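Local coordinates for protein putative sulfatase yidJ (Bacteroides fragilis, PDB 2QZU) that probably acts as a metal-dependent arylsulfatase that hydrolyses sulfate esters, at residues Y73-P78 / V94-C98; M87-G91 / P400-V404. All coordinates share one frame; numbering follows the deposited sequence.

Interaction 1: Y73-P78 / V94-C98; sequences YPVSSP and VTGNC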
loop_
_atom_site.group_PDB
_atom_site.type_symbol
_atom_site.label_atom_id
_atom_site.label_comp_id
_atom_site.label_asym_id
_atom_site.label_seq_id
_atom_site.Cartn_x
_atom_site.Cartn_y
_atom_site.Cartn_z
ATOM N N TYR A 73 3.978 27.259 -2.153
ATOM C CA TYR A 73 3.531 26.481 -0.999
ATOM C C TYR A 73 3.344 25.101 -1.616
ATOM O O TYR A 73 2.250 24.750 -2.059
ATOM C CB TYR A 73 2.200 27.015 -0.459
ATOM C CG TYR A 73 1.865 26.556 0.948
ATOM C CD1 TYR A 73 2.450 25.416 1.492
ATOM C CD2 TYR A 73 0.953 27.266 1.735
ATOM C CE1 TYR A 73 2.141 24.987 2.785
ATOM C CE2 TYR A 73 0.630 26.840 3.033
ATOM C CZ TYR A 73 1.232 25.701 3.546
ATOM O OH TYR A 73 0.930 25.271 4.821
ATOM N N PRO A 74 4.423 24.304 -1.663
ATOM C CA PRO A 74 4.394 22.961 -2.247
ATOM C C PRO A 74 3.615 21.871 -1.512
ATOM O O PRO A 74 4.191 20.906 -1.014
ATOM C CB PRO A 74 5.877 22.637 -2.410
ATOM C CG PRO A 74 6.476 23.284 -1.206
ATOM C CD PRO A 74 5.768 24.627 -1.151
ATOM N N VAL A 75 2.297 22.052 -1.459
ATOM C CA VAL A 75 1.356 21.129 -0.831
ATOM C C VAL A 75 0.090 21.203 -1.689
ATOM O O VAL A 75 -0.266 22.276 -2.182
ATOM C CB VAL A 75 1.027 21.551 0.612
ATOM C CG1 VAL A 75 0.034 20.575 1.225
ATOM C CG2 VAL A 75 2.302 21.590 1.437
ATOM N N SER A 76 -0.591 20.072 -1.854
ATOM C CA SER A 76 -1.777 20.010 -2.710
ATOM C C SER A 76 -2.847 21.103 -2.593
ATOM O O SER A 76 -2.939 21.980 -3.454
ATOM C CB SER A 76 -2.438 18.634 -2.585
ATOM O OG SER A 76 -3.543 18.531 -3.474
ATOM N N SER A 77 -3.666 21.058 -1.550
ATOM C CA SER A 77 -4.725 22.053 -1.416
ATOM C C SER A 77 -4.238 23.499 -1.421
ATOM O O SER A 77 -4.783 24.333 -2.149
ATOM C CB SER A 77 -5.555 21.780 -0.162
ATOM O OG SER A 77 -6.086 20.471 -0.212
ATOM N N PRO A 78 -3.212 23.817 -0.611
ATOM C CA PRO A 78 -2.711 25.194 -0.584
ATOM C C PRO A 78 -2.306 25.691 -1.967
ATOM O O PRO A 78 -2.651 26.809 -2.359
ATOM C CB PRO A 78 -1.526 25.110 0.378
ATOM C CG PRO A 78 -1.965 24.046 1.347
ATOM C CD PRO A 78 -2.546 22.993 0.415
ATOM N N VAL A 94 -6.689 28.654 2.253
ATOM C CA VAL A 94 -6.295 27.249 2.175
ATOM C C VAL A 94 -4.854 27.141 2.672
ATOM O O VAL A 94 -3.895 27.112 1.896
ATOM C CB VAL A 94 -6.408 26.718 0.730
ATOM C CG1 VAL A 94 -6.238 25.201 0.724
ATOM C CG2 VAL A 94 -7.766 27.099 0.149
ATOM N N THR A 95 -4.727 27.071 3.993
ATOM C CA THR A 95 -3.434 27.033 4.668
ATOM C C THR A 95 -2.815 25.656 4.867
ATOM O O THR A 95 -1.662 25.547 5.290
ATOM C CB THR A 95 -3.556 27.707 6.031
ATOM O OG1 THR A 95 -4.604 27.073 6.771
ATOM C CG2 THR A 95 -3.891 29.185 5.866
ATOM N N GLY A 96 -3.584 24.614 4.576
ATOM C CA GLY A 96 -3.097 23.254 4.709
ATOM C C GLY A 96 -3.938 22.388 3.794
ATOM O O GLY A 96 -4.778 22.913 3.066
ATOM N N ASN A 97 -3.716 21.077 3.805
ATOM C CA ASN A 97 -4.509 20.180 2.967
ATOM C C ASN A 97 -5.933 20.142 3.485
ATOM O O ASN A 97 -6.172 20.290 4.687
ATOM C CB ASN A 97 -3.963 18.747 3.009
ATOM C CG ASN A 97 -2.805 18.528 2.056
ATOM O OD1 ASN A 97 -1.842 17.838 2.388
ATOM N ND2 ASN A 97 -2.899 19.103 0.865
ATOM N N CYS A 98 -6.880 19.940 2.578
ATOM C CA CYS A 98 -8.266 19.831 2.982
ATOM C C CYS A 98 -8.444 18.404 3.477
ATOM O O CYS A 98 -8.081 17.447 2.792
ATOM C CB CYS A 98 -9.205 20.097 1.803
ATOM S SG CYS A 98 -9.129 21.794 1.179
#
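S77 and P78 meet V94–C98 where the sulfatase signature Ser-X-Pro-X-Arg, S76 to R80, begins helix 76-85; the loop that follows helix 89-92 folds back over this start. S76 is the predicted formylglycine position, but here it is an unmodified serine.

One firm hydrogen bond and one weak one tie the loop to segment 73-78. C98 N donates to S77 OG at 2.9 Å, with 157° at the hydrogen. OG stands opposite its own carbonyl carbon (chi1 -57°), beside the backbone N, which carries it to the loop; it also bonds to H134 O, so this buried hydroxyl is held from two directions. Further along, Y73 OH lies 2.6 Å from T95 O, approached obliquely to the ring; this bond is weak and its proton not settled, and the hydroxyl also takes up V404 N.

Van der Waals contacts fill the middle. V94 CG1 presses on the S77 carbonyl, 3.3 Å from S77 O, while V94 O receives a CH···O contact from P78 CA at 3.4 Å. The P78 ring lies along the G96 peptide, whose buried oxygen has no polar partner in the model and is bordered by carbon: S77 CB and P78 CD. P78 CB, in turn, rests over one face of the Y73 ring, toward its rim.

N97 lays its amide across V75 and the start of the helix. S76 OG bonds to H134 ND1 and R80 NE, while its CB is the S76 atom nearest the N97 amide. For V75 the touching branch is CG1, 3.6 Å from N97 CG.

Interaction 2: M87-G91 / P400-V404; sequences MYPIG and PYYFV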
loop_
_atom_site.group_PDB
_atom_site.type_symbol
_atom_site.label_atom_id
_atom_site.label_comp_id
_atom_site.label_asym_id
_atom_site.label_seq_id
_atom_site.Cartn_x
_atom_site.Cartn_y
_atom_site.Cartn_z
HETATM N N MSE A 87 -4.379 34.381 -4.825
HETATM C CA MSE A 87 -3.980 34.976 -3.552
HETATM C C MSE A 87 -3.005 34.062 -2.829
HETATM O O MSE A 87 -3.021 32.848 -3.023
HETATM C CB MSE A 87 -5.202 35.204 -2.657
HETATM C CG MSE A 87 -6.265 36.112 -3.266
HETATM SE SE MSE A 87 -7.773 36.396 -2.070
HETATM C CE MSE A 87 -9.071 35.231 -2.901
ATOM N N TYR A 88 -2.150 34.640 -1.995
ATOM C CA TYR A 88 -1.212 33.822 -1.248
ATOM C C TYR A 88 -2.036 33.092 -0.168
ATOM O O TYR A 88 -3.184 33.458 0.080
ATOM C CB TYR A 88 -0.070 34.719 -0.754
ATOM C CG TYR A 88 0.770 35.168 -1.947
ATOM C CD1 TYR A 88 1.579 34.255 -2.634
ATOM C CD2 TYR A 88 0.670 36.465 -2.462
ATOM C CE1 TYR A 88 2.255 34.615 -3.800
ATOM C CE2 TYR A 88 1.342 36.836 -3.631
ATOM C CZ TYR A 88 2.131 35.903 -4.296
ATOM O OH TYR A 88 2.779 36.252 -5.465
ATOM N N PRO A 89 -1.479 32.050 0.479
ATOM C CA PRO A 89 -2.221 31.285 1.494
ATOM C C PRO A 89 -3.120 31.948 2.539
ATOM O O PRO A 89 -4.248 31.496 2.742
ATOM C CB PRO A 89 -1.145 30.386 2.116
ATOM C CG PRO A 89 0.117 31.129 1.887
ATOM C CD PRO A 89 -0.047 31.700 0.507
ATOM N N ILE A 90 -2.654 32.997 3.202
ATOM C CA ILE A 90 -3.492 33.640 4.207
ATOM C C ILE A 90 -4.792 34.146 3.584
ATOM O O ILE A 90 -5.879 33.943 4.134
ATOM C CB ILE A 90 -2.755 34.811 4.888
ATOM C CG1 ILE A 90 -1.434 34.310 5.482
ATOM C CG2 ILE A 90 -3.632 35.411 5.985
ATOM C CD1 ILE A 90 -1.594 33.138 6.441
ATOM N N GLY A 91 -4.670 34.782 2.422
ATOM C CA GLY A 91 -5.834 35.308 1.731
ATOM C C GLY A 91 -6.721 34.258 1.091
ATOM O O GLY A 91 -7.944 34.393 1.086
ATOM N N PRO A 400 8.013 33.914 -3.249
ATOM C CA PRO A 400 7.946 33.568 -1.827
ATOM C C PRO A 400 7.878 32.062 -1.569
ATOM O O PRO A 400 7.687 31.268 -2.493
ATOM C CB PRO A 400 6.670 34.265 -1.376
ATOM C CG PRO A 400 5.783 34.102 -2.583
ATOM C CD PRO A 400 6.717 34.443 -3.723
ATOM N N TYR A 401 8.064 31.685 -0.307
ATOM C CA TYR A 401 7.960 30.295 0.131
ATOM C C TYR A 401 7.058 30.305 1.358
ATOM O O TYR A 401 7.158 31.205 2.194
ATOM C CB TYR A 401 9.310 29.699 0.528
ATOM C CG TYR A 401 9.142 28.390 1.275
ATOM C CD1 TYR A 401 8.660 27.252 0.626
ATOM C CD2 TYR A 401 9.378 28.312 2.645
ATOM C CE1 TYR A 401 8.410 26.072 1.325
ATOM C CE2 TYR A 401 9.128 27.136 3.356
ATOM C CZ TYR A 401 8.644 26.023 2.689
ATOM O OH TYR A 401 8.380 24.861 3.386
ATOM N N TYR A 402 6.197 29.301 1.485
ATOM C CA TYR A 402 5.277 29.240 2.616
ATOM C C TYR A 402 5.078 27.885 3.273
ATOM O O TYR A 402 5.148 26.839 2.633
ATOM C CB TYR A 402 3.864 29.667 2.186
ATOM C CG TYR A 402 3.702 31.093 1.758
ATOM C CD1 TYR A 402 3.429 32.094 2.693
ATOM C CD2 TYR A 402 3.826 31.450 0.417
ATOM C CE1 TYR A 402 3.283 33.415 2.297
ATOM C CE2 TYR A 402 3.684 32.769 0.013
ATOM C CZ TYR A 402 3.415 33.745 0.959
ATOM O OH TYR A 402 3.302 35.057 0.573
ATOM N N PHE A 403 4.814 27.954 4.572
ATOM C CA PHE A 403 4.403 26.824 5.381
ATOM C C PHE A 403 3.626 27.506 6.491
ATOM O O PHE A 403 4.184 28.298 7.251
ATOM C CB PHE A 403 5.509 26.001 6.032
ATOM C CG PHE A 403 4.951 24.963 6.966
ATOM C CD1 PHE A 403 4.180 23.915 6.462
ATOM C CD2 PHE A 403 5.049 25.113 8.348
ATOM C CE1 PHE A 403 3.505 23.042 7.316
ATOM C CE2 PHE A 403 4.378 24.248 9.209
ATOM C CZ PHE A 403 3.601 23.210 8.692
ATOM N N VAL A 404 2.332 27.224 6.552
ATOM C CA VAL A 404 1.468 27.817 7.564
ATOM C C VAL A 404 0.859 26.711 8.414
ATOM O O VAL A 404 0.271 25.769 7.882
ATOM C CB VAL A 404 0.311 28.622 6.912
ATOM C CG1 VAL A 404 -0.559 29.261 7.997
ATOM C CG2 VAL A 404 0.870 29.681 5.983
#
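Y402 reaches from strand 399-404 into P89 and Y88, at the start of helix 89-92. Its CB lies 4.0 Å from P89 CG. With CG opposite the carbonyl carbon (chi1 -65°), the ring swings under the proline: P89 CG sits over one face, 3.5 Å from Y402 CD1 and 20° off the ring normal, a CH-pi contact, and P89 CD covers the CD2 and CE2 side of the same ring. Farther out, Y402 CE2 comes within 3.7 Å of Y88 CD1. At the tip, Y402 OH lies 3.6 Å from Y88 CG, obliquely placed to that ring, and it accepts a hydrogen bond from W468 NE1. The two tyrosine planes are 28° apart, but with centroids 5.8 Å apart they barely overlap.

Beyond this pair, P400 CG touches Y88 CE1 at 3.8 Å, and at the other end V404 CG2 meets I90 CD1 at 4.3 Å. W468 also packs edge-to-face with Y88, so helix 455-471 borders the contact. The contact thus joins the N-terminal sulfatase core to an edge strand of the C-terminal four-stranded sheet. Between these segments the cohesion is apolar and CH-pi, with the tyrosine hydroxyl satisfied by tryptophan outside them.

The segments alternate along the chain: 73-78, 87-91, 94-98, then 400-404 some 300 residues later. Interaction 1 closes the turn made by helices 76-85 and 89-92 and their loop; interaction 2 sets the second of these helices against strand 399-404. Their centres are about 9 Å apart, on the same side of the chain's centre. Y73 connects them, through its hydroxyl and through its ring, which packs on P89 CB and the backbone of strand 399-404. The edge of the C-terminal antiparallel sheet therefore packs against the segment leading into the sulfatase signature, which places the smaller sheet next to the predicted active-site region.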